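Local atomic coordinates of putative lipoprotein (Bacteroides fragilis, PDB entry 3QNK), a protein that probably binds glycans at the outer membrane surface, as other SusD-like lipoproteins do, for uptake through a partner TonB-dependent transporter. Residues S29-D34 with I238-Q243; L36-N41 with Q72-W77; K104-G109 with K176-K181; R225-T230 with I388-E393. All coordinates share one frame; numbering follows the deposited sequence.

Contact 1: residues S29-D34 with I238-Q243; sequences SEISVD and IIFDVQ. With PO4 (phosphate ion), chain F.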
# COMPACT_ATOMS: atom_id res chain seq x y z
N SER B 29 -9.43 5.78 12.19
CA SER B 29 -9.49 5.86 10.72
C SER B 29 -8.67 4.72 10.07
O SER B 29 -8.90 4.38 8.91
CB SER B 29 -9.04 7.24 10.23
OG SER B 29 -7.77 7.23 9.61
N GLU B 30 -7.76 4.10 10.85
CA GLU B 30 -6.95 2.98 10.38
C GLU B 30 -7.75 1.68 10.36
O GLU B 30 -7.24 0.68 9.86
CB GLU B 30 -5.68 2.82 11.23
CG GLU B 30 -4.59 3.84 10.92
CD GLU B 30 -4.02 3.90 9.52
OE1 GLU B 30 -4.12 2.90 8.77
OE2 GLU B 30 -3.44 4.96 9.18
N ILE B 31 -8.99 1.68 10.87
CA ILE B 31 -9.83 0.48 10.80
C ILE B 31 -10.20 0.29 9.32
O ILE B 31 -10.77 1.21 8.70
CB ILE B 31 -11.08 0.55 11.72
CG1 ILE B 31 -10.70 0.64 13.20
CG2 ILE B 31 -12.01 -0.65 11.46
CD1 ILE B 31 -11.85 1.14 14.07
N SER B 32 -9.84 -0.86 8.76
CA SER B 32 -10.11 -1.14 7.34
C SER B 32 -11.28 -2.10 7.17
O SER B 32 -11.44 -3.05 7.95
CB SER B 32 -8.88 -1.75 6.67
OG SER B 32 -7.78 -0.88 6.77
N VAL B 33 -12.09 -1.85 6.13
CA VAL B 33 -13.21 -2.71 5.73
C VAL B 33 -12.98 -3.16 4.30
O VAL B 33 -12.77 -2.33 3.41
CB VAL B 33 -14.59 -2.02 5.88
CG1 VAL B 33 -15.72 -3.03 5.71
CG2 VAL B 33 -14.70 -1.29 7.22
N ASP B 34 -13.00 -4.48 4.08
CA ASP B 34 -12.87 -5.05 2.75
C ASP B 34 -14.22 -4.97 2.06
O ASP B 34 -15.10 -5.82 2.33
CB ASP B 34 -12.36 -6.50 2.81
CG ASP B 34 -12.18 -7.20 1.46
OD1 ASP B 34 -12.29 -6.50 0.41
OD2 ASP B 34 -11.89 -8.43 1.46
N ILE B 238 -26.01 -3.23 18.35
CA ILE B 238 -24.69 -2.81 17.91
C ILE B 238 -23.76 -2.65 19.12
O ILE B 238 -24.10 -1.94 20.06
CB ILE B 238 -24.77 -1.51 17.06
CG1 ILE B 238 -25.59 -1.73 15.76
CG2 ILE B 238 -23.37 -1.00 16.72
CD1 ILE B 238 -26.07 -0.46 15.08
N ILE B 239 -22.61 -3.32 19.11
CA ILE B 239 -21.60 -3.20 20.17
C ILE B 239 -20.47 -2.31 19.62
O ILE B 239 -20.06 -1.39 20.29
CB ILE B 239 -21.12 -4.57 20.70
CG1 ILE B 239 -22.25 -5.27 21.48
CG2 ILE B 239 -19.91 -4.40 21.59
CD1 ILE B 239 -21.98 -6.74 21.92
N PHE B 240 -20.00 -2.58 18.39
CA PHE B 240 -18.96 -1.80 17.71
C PHE B 240 -19.19 -1.82 16.21
O PHE B 240 -19.37 -2.90 15.63
CB PHE B 240 -17.52 -2.29 18.04
CG PHE B 240 -16.45 -1.32 17.58
CD1 PHE B 240 -16.20 -0.14 18.28
CD2 PHE B 240 -15.72 -1.57 16.43
CE1 PHE B 240 -15.24 0.77 17.82
CE2 PHE B 240 -14.75 -0.67 15.99
CZ PHE B 240 -14.51 0.49 16.69
N ASP B 241 -19.19 -0.64 15.59
CA ASP B 241 -19.36 -0.50 14.14
C ASP B 241 -18.53 0.65 13.55
O ASP B 241 -17.93 1.44 14.28
CB ASP B 241 -20.85 -0.30 13.77
CG ASP B 241 -21.54 0.96 14.30
OD1 ASP B 241 -20.86 1.79 14.97
OD2 ASP B 241 -22.76 1.12 14.04
N VAL B 242 -18.50 0.70 12.22
CA VAL B 242 -17.87 1.72 11.39
C VAL B 242 -18.83 2.03 10.24
O VAL B 242 -19.40 1.11 9.65
CB VAL B 242 -16.43 1.39 10.90
CG1 VAL B 242 -15.41 1.52 12.02
CG2 VAL B 242 -16.34 0.03 10.26
N GLN B 243 -19.03 3.32 9.95
CA GLN B 243 -19.85 3.73 8.81
C GLN B 243 -18.86 3.89 7.68
O GLN B 243 -18.10 4.85 7.65
CB GLN B 243 -20.70 4.99 9.10
CG GLN B 243 -21.80 4.77 10.14
CD GLN B 243 -21.27 4.63 11.56
OE1 GLN B 243 -20.48 5.45 12.04
NE2 GLN B 243 -21.66 3.57 12.25
P PO4 F . -9.93 -6.58 6.42
O1 PO4 F . -9.65 -8.14 6.08
O2 PO4 F . -8.73 -5.62 5.87
O3 PO4 F . -11.47 -6.20 6.05
O4 PO4 F . -9.92 -6.40 7.99

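Contact 2: residues L36-N41 with Q72-W77; sequences LQLQEN and QDDDVW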
# COMPACT_ATOMS: atom_id res chain seq x y z
N LEU B 36 -14.98 -5.70 -0.88
CA LEU B 36 -15.14 -6.82 -1.79
C LEU B 36 -15.36 -8.16 -1.07
O LEU B 36 -15.76 -9.15 -1.73
CB LEU B 36 -13.94 -6.90 -2.72
CG LEU B 36 -13.89 -5.74 -3.69
CD1 LEU B 36 -12.48 -5.36 -4.01
CD2 LEU B 36 -14.72 -6.04 -4.94
N GLN B 37 -15.17 -8.18 0.27
CA GLN B 37 -15.37 -9.34 1.15
C GLN B 37 -14.73 -10.58 0.54
O GLN B 37 -15.39 -11.59 0.28
CB GLN B 37 -16.87 -9.55 1.41
CG GLN B 37 -17.47 -8.51 2.36
CD GLN B 37 -17.03 -8.75 3.78
OE1 GLN B 37 -17.38 -9.78 4.40
NE2 GLN B 37 -16.20 -7.82 4.28
N LEU B 38 -13.42 -10.48 0.30
CA LEU B 38 -12.67 -11.51 -0.36
C LEU B 38 -12.59 -12.77 0.47
O LEU B 38 -12.82 -13.84 -0.08
CB LEU B 38 -11.30 -11.00 -0.80
CG LEU B 38 -11.33 -9.97 -1.96
CD1 LEU B 38 -9.95 -9.74 -2.48
CD2 LEU B 38 -12.23 -10.42 -3.13
N GLN B 39 -12.40 -12.66 1.77
CA GLN B 39 -12.39 -13.83 2.68
C GLN B 39 -13.72 -14.62 2.61
O GLN B 39 -13.67 -15.85 2.63
CB GLN B 39 -12.11 -13.40 4.13
CG GLN B 39 -10.71 -12.83 4.33
CD GLN B 39 -9.64 -13.86 4.17
OE1 GLN B 39 -9.41 -14.44 3.09
NE2 GLN B 39 -8.95 -14.09 5.26
N GLU B 40 -14.89 -13.92 2.51
CA GLU B 40 -16.20 -14.57 2.40
C GLU B 40 -16.32 -15.32 1.06
O GLU B 40 -16.90 -16.40 1.01
CB GLU B 40 -17.35 -13.57 2.55
CG GLU B 40 -18.67 -14.23 2.94
CD GLU B 40 -18.90 -14.61 4.39
OE1 GLU B 40 -17.99 -14.47 5.24
OE2 GLU B 40 -20.03 -15.08 4.68
N ASN B 41 -15.72 -14.73 -0.01
CA ASN B 41 -15.68 -15.30 -1.35
C ASN B 41 -14.64 -16.42 -1.41
O ASN B 41 -14.45 -17.05 -2.47
CB ASN B 41 -15.38 -14.19 -2.35
CG ASN B 41 -16.53 -13.28 -2.62
OD1 ASN B 41 -17.58 -13.71 -3.10
ND2 ASN B 41 -16.35 -12.00 -2.33
N GLN B 72 -1.72 -13.71 -1.50
CA GLN B 72 -3.10 -13.21 -1.50
C GLN B 72 -3.60 -13.01 -0.07
O GLN B 72 -4.70 -13.41 0.30
CB GLN B 72 -4.02 -14.11 -2.35
CG GLN B 72 -3.55 -14.14 -3.80
CD GLN B 72 -4.47 -14.73 -4.83
OE1 GLN B 72 -5.60 -15.17 -4.57
NE2 GLN B 72 -3.97 -14.70 -6.04
N ASP B 73 -2.73 -12.35 0.75
CA ASP B 73 -2.92 -12.05 2.18
C ASP B 73 -3.65 -10.74 2.38
O ASP B 73 -3.90 -10.34 3.52
CB ASP B 73 -1.55 -12.02 2.88
CG ASP B 73 -0.58 -10.93 2.44
OD1 ASP B 73 -0.65 -10.51 1.26
OD2 ASP B 73 0.24 -10.48 3.29
N ASP B 74 -3.99 -10.06 1.27
CA ASP B 74 -4.70 -8.79 1.20
C ASP B 74 -3.85 -7.68 1.83
O ASP B 74 -4.40 -6.72 2.38
CB ASP B 74 -6.08 -8.90 1.89
CG ASP B 74 -6.90 -10.12 1.47
OD1 ASP B 74 -6.85 -10.49 0.26
OD2 ASP B 74 -7.60 -10.69 2.34
N ASP B 75 -2.51 -7.84 1.77
CA ASP B 75 -1.47 -6.93 2.27
C ASP B 75 -1.62 -6.66 3.75
O ASP B 75 -1.19 -5.59 4.22
CB ASP B 75 -1.49 -5.61 1.48
CG ASP B 75 -1.23 -5.78 -0.01
OD1 ASP B 75 -0.11 -6.22 -0.38
OD2 ASP B 75 -2.12 -5.42 -0.81
N VAL B 76 -2.23 -7.62 4.50
CA VAL B 76 -2.49 -7.43 5.92
C VAL B 76 -1.17 -7.31 6.73
O VAL B 76 -1.07 -6.39 7.54
CB VAL B 76 -3.49 -8.46 6.50
CG1 VAL B 76 -3.52 -8.43 8.05
CG2 VAL B 76 -4.88 -8.17 5.96
N TRP B 77 -0.17 -8.16 6.46
CA TRP B 77 1.12 -8.08 7.14
C TRP B 77 1.77 -6.68 6.96
O TRP B 77 2.09 -6.02 7.96
CB TRP B 77 2.06 -9.19 6.63
CG TRP B 77 3.34 -9.33 7.42
CD1 TRP B 77 4.44 -8.53 7.33
CD2 TRP B 77 3.66 -10.36 8.37
NE1 TRP B 77 5.43 -9.01 8.15
CE2 TRP B 77 4.98 -10.12 8.81
CE3 TRP B 77 2.95 -11.45 8.91
CZ2 TRP B 77 5.61 -10.92 9.78
CZ3 TRP B 77 3.57 -12.24 9.87
CH2 TRP B 77 4.88 -11.97 10.29

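Contact 3: residues K104-G109 with K176-K181; sequences KSRLTG and KGRATK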
# COMPACT_ATOMS: atom_id res chain seq x y z
N LYS B 104 -6.92 11.05 29.64
CA LYS B 104 -5.71 10.35 29.22
C LYS B 104 -5.91 8.84 29.36
O LYS B 104 -5.59 8.11 28.42
CB LYS B 104 -4.51 10.83 30.04
CG LYS B 104 -3.23 10.95 29.24
CD LYS B 104 -2.24 11.93 29.88
CE LYS B 104 -1.22 11.23 30.75
NZ LYS B 104 -0.04 12.09 31.00
N SER B 105 -6.50 8.39 30.49
CA SER B 105 -6.79 6.97 30.77
C SER B 105 -7.78 6.39 29.76
O SER B 105 -7.49 5.34 29.20
CB SER B 105 -7.32 6.79 32.18
OG SER B 105 -7.57 5.41 32.44
N ARG B 106 -8.92 7.07 29.54
CA ARG B 106 -9.97 6.65 28.60
C ARG B 106 -9.36 6.55 27.17
O ARG B 106 -9.52 5.50 26.54
CB ARG B 106 -11.19 7.61 28.68
CG ARG B 106 -12.25 7.49 27.56
CD ARG B 106 -12.04 8.61 26.53
NE ARG B 106 -13.24 9.37 26.17
CZ ARG B 106 -13.76 10.36 26.89
NH1 ARG B 106 -13.23 10.68 28.07
NH2 ARG B 106 -14.82 11.02 26.45
N LEU B 107 -8.60 7.58 26.71
CA LEU B 107 -7.96 7.55 25.38
C LEU B 107 -6.99 6.39 25.26
O LEU B 107 -7.01 5.70 24.25
CB LEU B 107 -7.23 8.86 25.05
CG LEU B 107 -8.06 10.13 24.88
CD1 LEU B 107 -7.16 11.36 24.77
CD2 LEU B 107 -9.01 10.03 23.70
N THR B 108 -6.16 6.15 26.31
CA THR B 108 -5.20 5.03 26.32
C THR B 108 -5.95 3.70 26.15
O THR B 108 -5.49 2.84 25.40
CB THR B 108 -4.34 5.06 27.59
OG1 THR B 108 -3.77 6.36 27.71
CG2 THR B 108 -3.23 4.03 27.57
N GLY B 109 -7.12 3.57 26.78
CA GLY B 109 -7.98 2.40 26.68
C GLY B 109 -8.43 2.15 25.26
O GLY B 109 -8.41 1.02 24.80
N LYS B 176 -20.38 9.30 20.69
CA LYS B 176 -20.97 8.00 20.29
C LYS B 176 -20.26 7.52 19.01
O LYS B 176 -20.07 8.32 18.10
CB LYS B 176 -22.49 8.12 20.10
N GLY B 177 -19.82 6.25 19.00
CA GLY B 177 -19.06 5.63 17.91
C GLY B 177 -17.71 5.06 18.35
O GLY B 177 -17.15 4.14 17.72
N ARG B 178 -17.18 5.61 19.47
CA ARG B 178 -15.92 5.22 20.12
C ARG B 178 -16.01 3.77 20.67
O ARG B 178 -17.09 3.17 20.71
CB ARG B 178 -15.60 6.23 21.27
CG ARG B 178 -15.14 7.65 20.84
CD ARG B 178 -14.44 8.41 21.99
NE ARG B 178 -14.07 9.81 21.68
CZ ARG B 178 -12.95 10.20 21.05
NH1 ARG B 178 -12.07 9.30 20.61
NH2 ARG B 178 -12.73 11.49 20.83
N ALA B 179 -14.88 3.20 21.10
CA ALA B 179 -14.84 1.88 21.71
C ALA B 179 -15.36 1.94 23.15
O ALA B 179 -14.96 2.81 23.92
CB ALA B 179 -13.42 1.35 21.69
N THR B 180 -16.24 1.02 23.52
CA THR B 180 -16.81 0.93 24.88
C THR B 180 -16.23 -0.24 25.64
O THR B 180 -15.50 -1.06 25.05
CB THR B 180 -18.34 0.77 24.79
OG1 THR B 180 -18.69 -0.32 23.90
CG2 THR B 180 -19.03 2.08 24.40
N LYS B 181 -16.57 -0.35 26.93
CA LYS B 181 -16.19 -1.45 27.80
C LYS B 181 -16.75 -2.75 27.18
O LYS B 181 -16.03 -3.74 27.05
CB LYS B 181 -16.75 -1.17 29.21
CG LYS B 181 -16.24 -2.02 30.36
CD LYS B 181 -16.99 -1.61 31.63
CE LYS B 181 -16.14 -1.62 32.88
NZ LYS B 181 -15.03 -0.61 32.86

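Contact 4: residues R225-T230 with I388-E393; sequences RSIWWT and ILRYAE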
# COMPACT_ATOMS: atom_id res chain seq x y z
N ARG B 225 -33.37 -7.10 9.08
CA ARG B 225 -32.52 -6.24 8.22
C ARG B 225 -32.30 -4.85 8.79
O ARG B 225 -31.30 -4.22 8.47
CB ARG B 225 -33.11 -6.09 6.83
CG ARG B 225 -32.97 -7.31 5.98
CD ARG B 225 -33.29 -7.02 4.56
NE ARG B 225 -34.63 -6.43 4.38
CZ ARG B 225 -35.69 -7.06 3.89
NH1 ARG B 225 -35.61 -8.33 3.50
NH2 ARG B 225 -36.84 -6.42 3.76
N SER B 226 -33.22 -4.39 9.62
CA SER B 226 -33.14 -3.06 10.22
C SER B 226 -31.94 -2.89 11.18
O SER B 226 -31.69 -1.77 11.60
CB SER B 226 -34.44 -2.71 10.93
OG SER B 226 -34.46 -3.32 12.21
N ILE B 227 -31.21 -3.97 11.52
CA ILE B 227 -30.02 -3.90 12.39
C ILE B 227 -28.98 -3.05 11.67
O ILE B 227 -28.35 -2.18 12.27
CB ILE B 227 -29.51 -5.34 12.71
CG1 ILE B 227 -30.50 -6.10 13.62
CG2 ILE B 227 -28.09 -5.35 13.31
CD1 ILE B 227 -30.30 -7.61 13.67
N TRP B 228 -28.91 -3.23 10.35
CA TRP B 228 -27.94 -2.59 9.48
C TRP B 228 -28.37 -1.25 8.92
O TRP B 228 -27.55 -0.60 8.25
CB TRP B 228 -27.59 -3.54 8.35
CG TRP B 228 -26.81 -4.69 8.89
CD1 TRP B 228 -25.49 -4.69 9.21
CD2 TRP B 228 -27.35 -5.92 9.40
NE1 TRP B 228 -25.16 -5.85 9.86
CE2 TRP B 228 -26.27 -6.64 9.95
CE3 TRP B 228 -28.63 -6.50 9.39
CZ2 TRP B 228 -26.43 -7.94 10.49
CZ3 TRP B 228 -28.79 -7.77 9.96
CH2 TRP B 228 -27.70 -8.47 10.50
N TRP B 229 -29.63 -0.81 9.20
CA TRP B 229 -30.11 0.46 8.66
C TRP B 229 -29.38 1.61 9.27
O TRP B 229 -29.16 1.64 10.49
CB TRP B 229 -31.61 0.69 8.89
CG TRP B 229 -32.53 -0.22 8.14
CD1 TRP B 229 -32.19 -1.18 7.23
CD2 TRP B 229 -33.94 -0.29 8.29
NE1 TRP B 229 -33.31 -1.84 6.80
CE2 TRP B 229 -34.40 -1.31 7.43
CE3 TRP B 229 -34.87 0.42 9.06
CZ2 TRP B 229 -35.75 -1.65 7.33
CZ3 TRP B 229 -36.22 0.09 8.96
CH2 TRP B 229 -36.65 -0.93 8.09
N THR B 230 -29.02 2.57 8.41
CA THR B 230 -28.34 3.80 8.80
C THR B 230 -29.33 4.65 9.62
O THR B 230 -28.91 5.33 10.56
CB THR B 230 -27.76 4.50 7.58
OG1 THR B 230 -28.73 4.47 6.54
CG2 THR B 230 -26.49 3.80 7.07
N ILE B 388 -18.93 -4.56 13.21
CA ILE B 388 -17.83 -5.46 13.56
C ILE B 388 -18.27 -6.32 14.75
O ILE B 388 -18.05 -7.52 14.73
CB ILE B 388 -16.50 -4.65 13.80
CG1 ILE B 388 -16.08 -3.90 12.50
CG2 ILE B 388 -15.37 -5.57 14.25
CD1 ILE B 388 -15.15 -2.71 12.65
N LEU B 389 -18.96 -5.76 15.73
CA LEU B 389 -19.42 -6.52 16.88
C LEU B 389 -20.91 -6.24 17.18
O LEU B 389 -21.30 -5.08 17.42
CB LEU B 389 -18.55 -6.24 18.13
CG LEU B 389 -17.04 -6.52 18.06
CD1 LEU B 389 -16.32 -5.82 19.24
CD2 LEU B 389 -16.75 -8.01 18.11
N ARG B 390 -21.74 -7.31 17.13
CA ARG B 390 -23.18 -7.36 17.43
C ARG B 390 -23.45 -8.17 18.70
O ARG B 390 -22.76 -9.16 18.95
CB ARG B 390 -23.91 -8.07 16.29
CG ARG B 390 -24.36 -7.26 15.10
CD ARG B 390 -24.67 -8.25 13.96
NE ARG B 390 -25.86 -9.02 14.30
CZ ARG B 390 -26.22 -10.16 13.74
NH1 ARG B 390 -25.50 -10.69 12.76
NH2 ARG B 390 -27.33 -10.76 14.12
N TYR B 391 -24.53 -7.83 19.42
CA TYR B 391 -24.92 -8.57 20.64
C TYR B 391 -25.20 -10.08 20.36
O TYR B 391 -24.90 -10.90 21.22
CB TYR B 391 -26.15 -7.91 21.28
CG TYR B 391 -26.45 -8.34 22.71
CD1 TYR B 391 -25.42 -8.60 23.61
CD2 TYR B 391 -27.75 -8.40 23.18
CE1 TYR B 391 -25.68 -8.97 24.93
CE2 TYR B 391 -28.03 -8.74 24.50
CZ TYR B 391 -26.99 -9.03 25.38
OH TYR B 391 -27.27 -9.33 26.68
N ALA B 392 -25.71 -10.43 19.14
CA ALA B 392 -25.99 -11.82 18.75
C ALA B 392 -24.78 -12.75 18.94
O ALA B 392 -24.96 -13.91 19.30
CB ALA B 392 -26.44 -11.86 17.31
N GLU B 393 -23.55 -12.23 18.71
CA GLU B 393 -22.32 -12.99 18.83
C GLU B 393 -22.04 -13.44 20.25
O GLU B 393 -21.49 -14.54 20.44
CB GLU B 393 -21.14 -12.17 18.33
CG GLU B 393 -20.10 -13.04 17.66
CD GLU B 393 -18.85 -12.30 17.25
OE1 GLU B 393 -18.96 -11.31 16.47
OE2 GLU B 393 -17.75 -12.72 17.70

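Contact 1: residues S29-D34 with I238-Q243
The Phe240 ring receives Ile31 at its edge: the CD1 methyl lies in the plane of the ring, 3.8 Å from CZ and only slightly farther from CE2. Phe240 CG is anti to the backbone N (chi1 -168°), which carries the ring out from the strand to meet an isoleucine arriving from the opposite direction. Phe113 packs edge-to-face with the same ring, and Ala183 of helix 181-194 also touches it. Two residues farther along the strand, Val242 spreads its two methyls over both loop residues. Its CG1 meets Ile31 CG2 at 4.1 Å, while CG2 reaches Val33 CG2 at 3.7 Å, the two valines lying alongside and pointing opposite ways. The interface between the segments is thus wholly aliphatic and aromatic. It joins the loop after helix 17-29 to the central strand of a small three-stranded antiparallel sheet, within the mostly helical SusD fold. A classic beta bulge marks this strand, with Ile239 and Phe240 both facing Leu389 of the neighbouring strand. Trp386 touches Val33 and Val242, and Ile388 packs on Ile31, Phe240 and Val242. At the end of the segment, the backbone N of Asp34 makes a weak, bent hydrogen bond of 3.0 Å to O3 of a phosphate ion, probably acquired from the crystallisation liquor. Arg125 NH1 binds the same phosphate.

Contact 2: residues L36-N41 with Q72-W77
Leu38 and Asp74 mark the closest backbone approach of the two segments, with CA atoms 8.6 Å apart; Asp74 sits inside a type I' turn running from Asp73 to Val76, just ahead of helix 76-93. From this turn the Asp74 carboxylate points toward the 36-41 loop, one oxygen nearest Leu38 and the other nearest Gln39. Its OD1 lies 4.2 Å from the CD1 methyl of Leu38, a loose van der Waals approach. On the other oxygen, OD2 stands 4.2 Å from Gln39 CD. The amide and carboxylate planes are almost perpendicular, 89° apart. Gln39 reaches this position through a chain bent at chi2 (-69°), although the main polar partner of its amide is Tyr455. Within the loop, the backbone N of Asn41 bonds to Gln37 O at 3.2 Å, closing a turn with helical backbone angles at residues 38-40, and Asn41 ND2 adds a weak bond to the same oxygen. Two arginines grip the carboxylate from beyond the segments: Arg125 NH2 forms a salt bridge with OD2, and Arg42 NH2 forms one with OD1. With a cation on each oxygen, Asp74 is probably held as the anion, and these outside arginines probably fix its rotation more than the loose contacts do.

Contact 3: residues K104-G109 with K176-K181
Arg178 reaches from the loop toward helix 101-126, and its side chain carries the contact. CB points to the helix, and the chain runs extended from CB through CG and CD to NE (chi2 -162°, chi3 -176°). CD approaches the edge of the Arg106 guanidinium, near its plane, at 4.5 Å from Arg106 NE. Beyond it, Arg178 NE lies 4.6 Å from Arg106 NE, bringing two like charges close together. At the tip, NH1 lies obliquely against the Leu107 CD2 methyl, 4.4 Å away. Arg178 also rests on Asn25 and Tyr28, so the contact links helix 101-126 and helix 17-29 to the loop leading into helix 181-194, in the alpha-alpha superhelical part of the SusD fold. That loop ends with Thr180 as the N-cap of helix 181-194, its OG1 accepting a hydrogen bond from Ala183 N. Carboxylates probably offset the charge of the arginine pair: Glu103 forms a salt bridge with Arg106 NH1, and Glu110 makes long, weak ion pairs with Arg106 NE and Arg178 NH1. On the helix, Lys104 O takes both the backbone N and the hydroxyl of Thr108, from opposite faces of its carbonyl plane; the OG1 bond measures 2.6 Å.

Contact 4: residues R225-T230 with I388-E393
Trp228 sets the outer edge of its six-membered ring against a face of the Arg390 guanidinium, and this is the close-packed half of the contact. CZ2 comes to 3.7 Å from Arg390 NH1, while CH2 stands over the centre of the guanidinium, 3.9 Å from Arg390 CZ. The two planes are 73° apart, so the cation meets the indole edge instead of stacking on its pi face. A bend in the arginine at chi3 (69°) turns the guanidinium so that one face is presented to the indole edge, with Arg390 CD also within 3.9 Å of Trp228 CZ2. The Ile227 side is looser: its CD1 methyl approaches the guanidinium obliquely, 4.4 Å from Arg390 NH2. Ile227 uses its other branch on the indole, placing CG2 over the centre of one ring face. All three side chains are buried, and the arginine's charge is met by Glu446 at NH2 and Glu450 at NH1, two salt bridges that probably hold the guanidinium in its orientation beside the tryptophan. Arg390 ends a short edge strand just before helix 391-405, so the contact packs the loop after helix 221-225 against a strand-to-helix junction within the SusD fold.

In the fold
Contacts 1 and 4 share the small three-stranded antiparallel sheet: strand 238-244 lies at its centre and strand 389-390 at one edge. Their centres are 12 Å apart, and probable backbone hydrogen bonds join Ile239 and Phe240 to Leu389. Along the chain their segments alternate, whereas contacts 2 and 3 fall, in that order, between the two halves of contact 1. Contact 2 continues the loop of contact 1, with centres 16 Å apart; contact 3 touches contact 1 where residues 177-180 pack around Ile239 and Phe240. Contacts 2 and 3, 28 Å apart between centres, involve the successive helices 76-93 and 101-126. Packing of the 29-34 loop and residues 177-180 against the sheet thus joins the N-terminal part to the later SusD-family region.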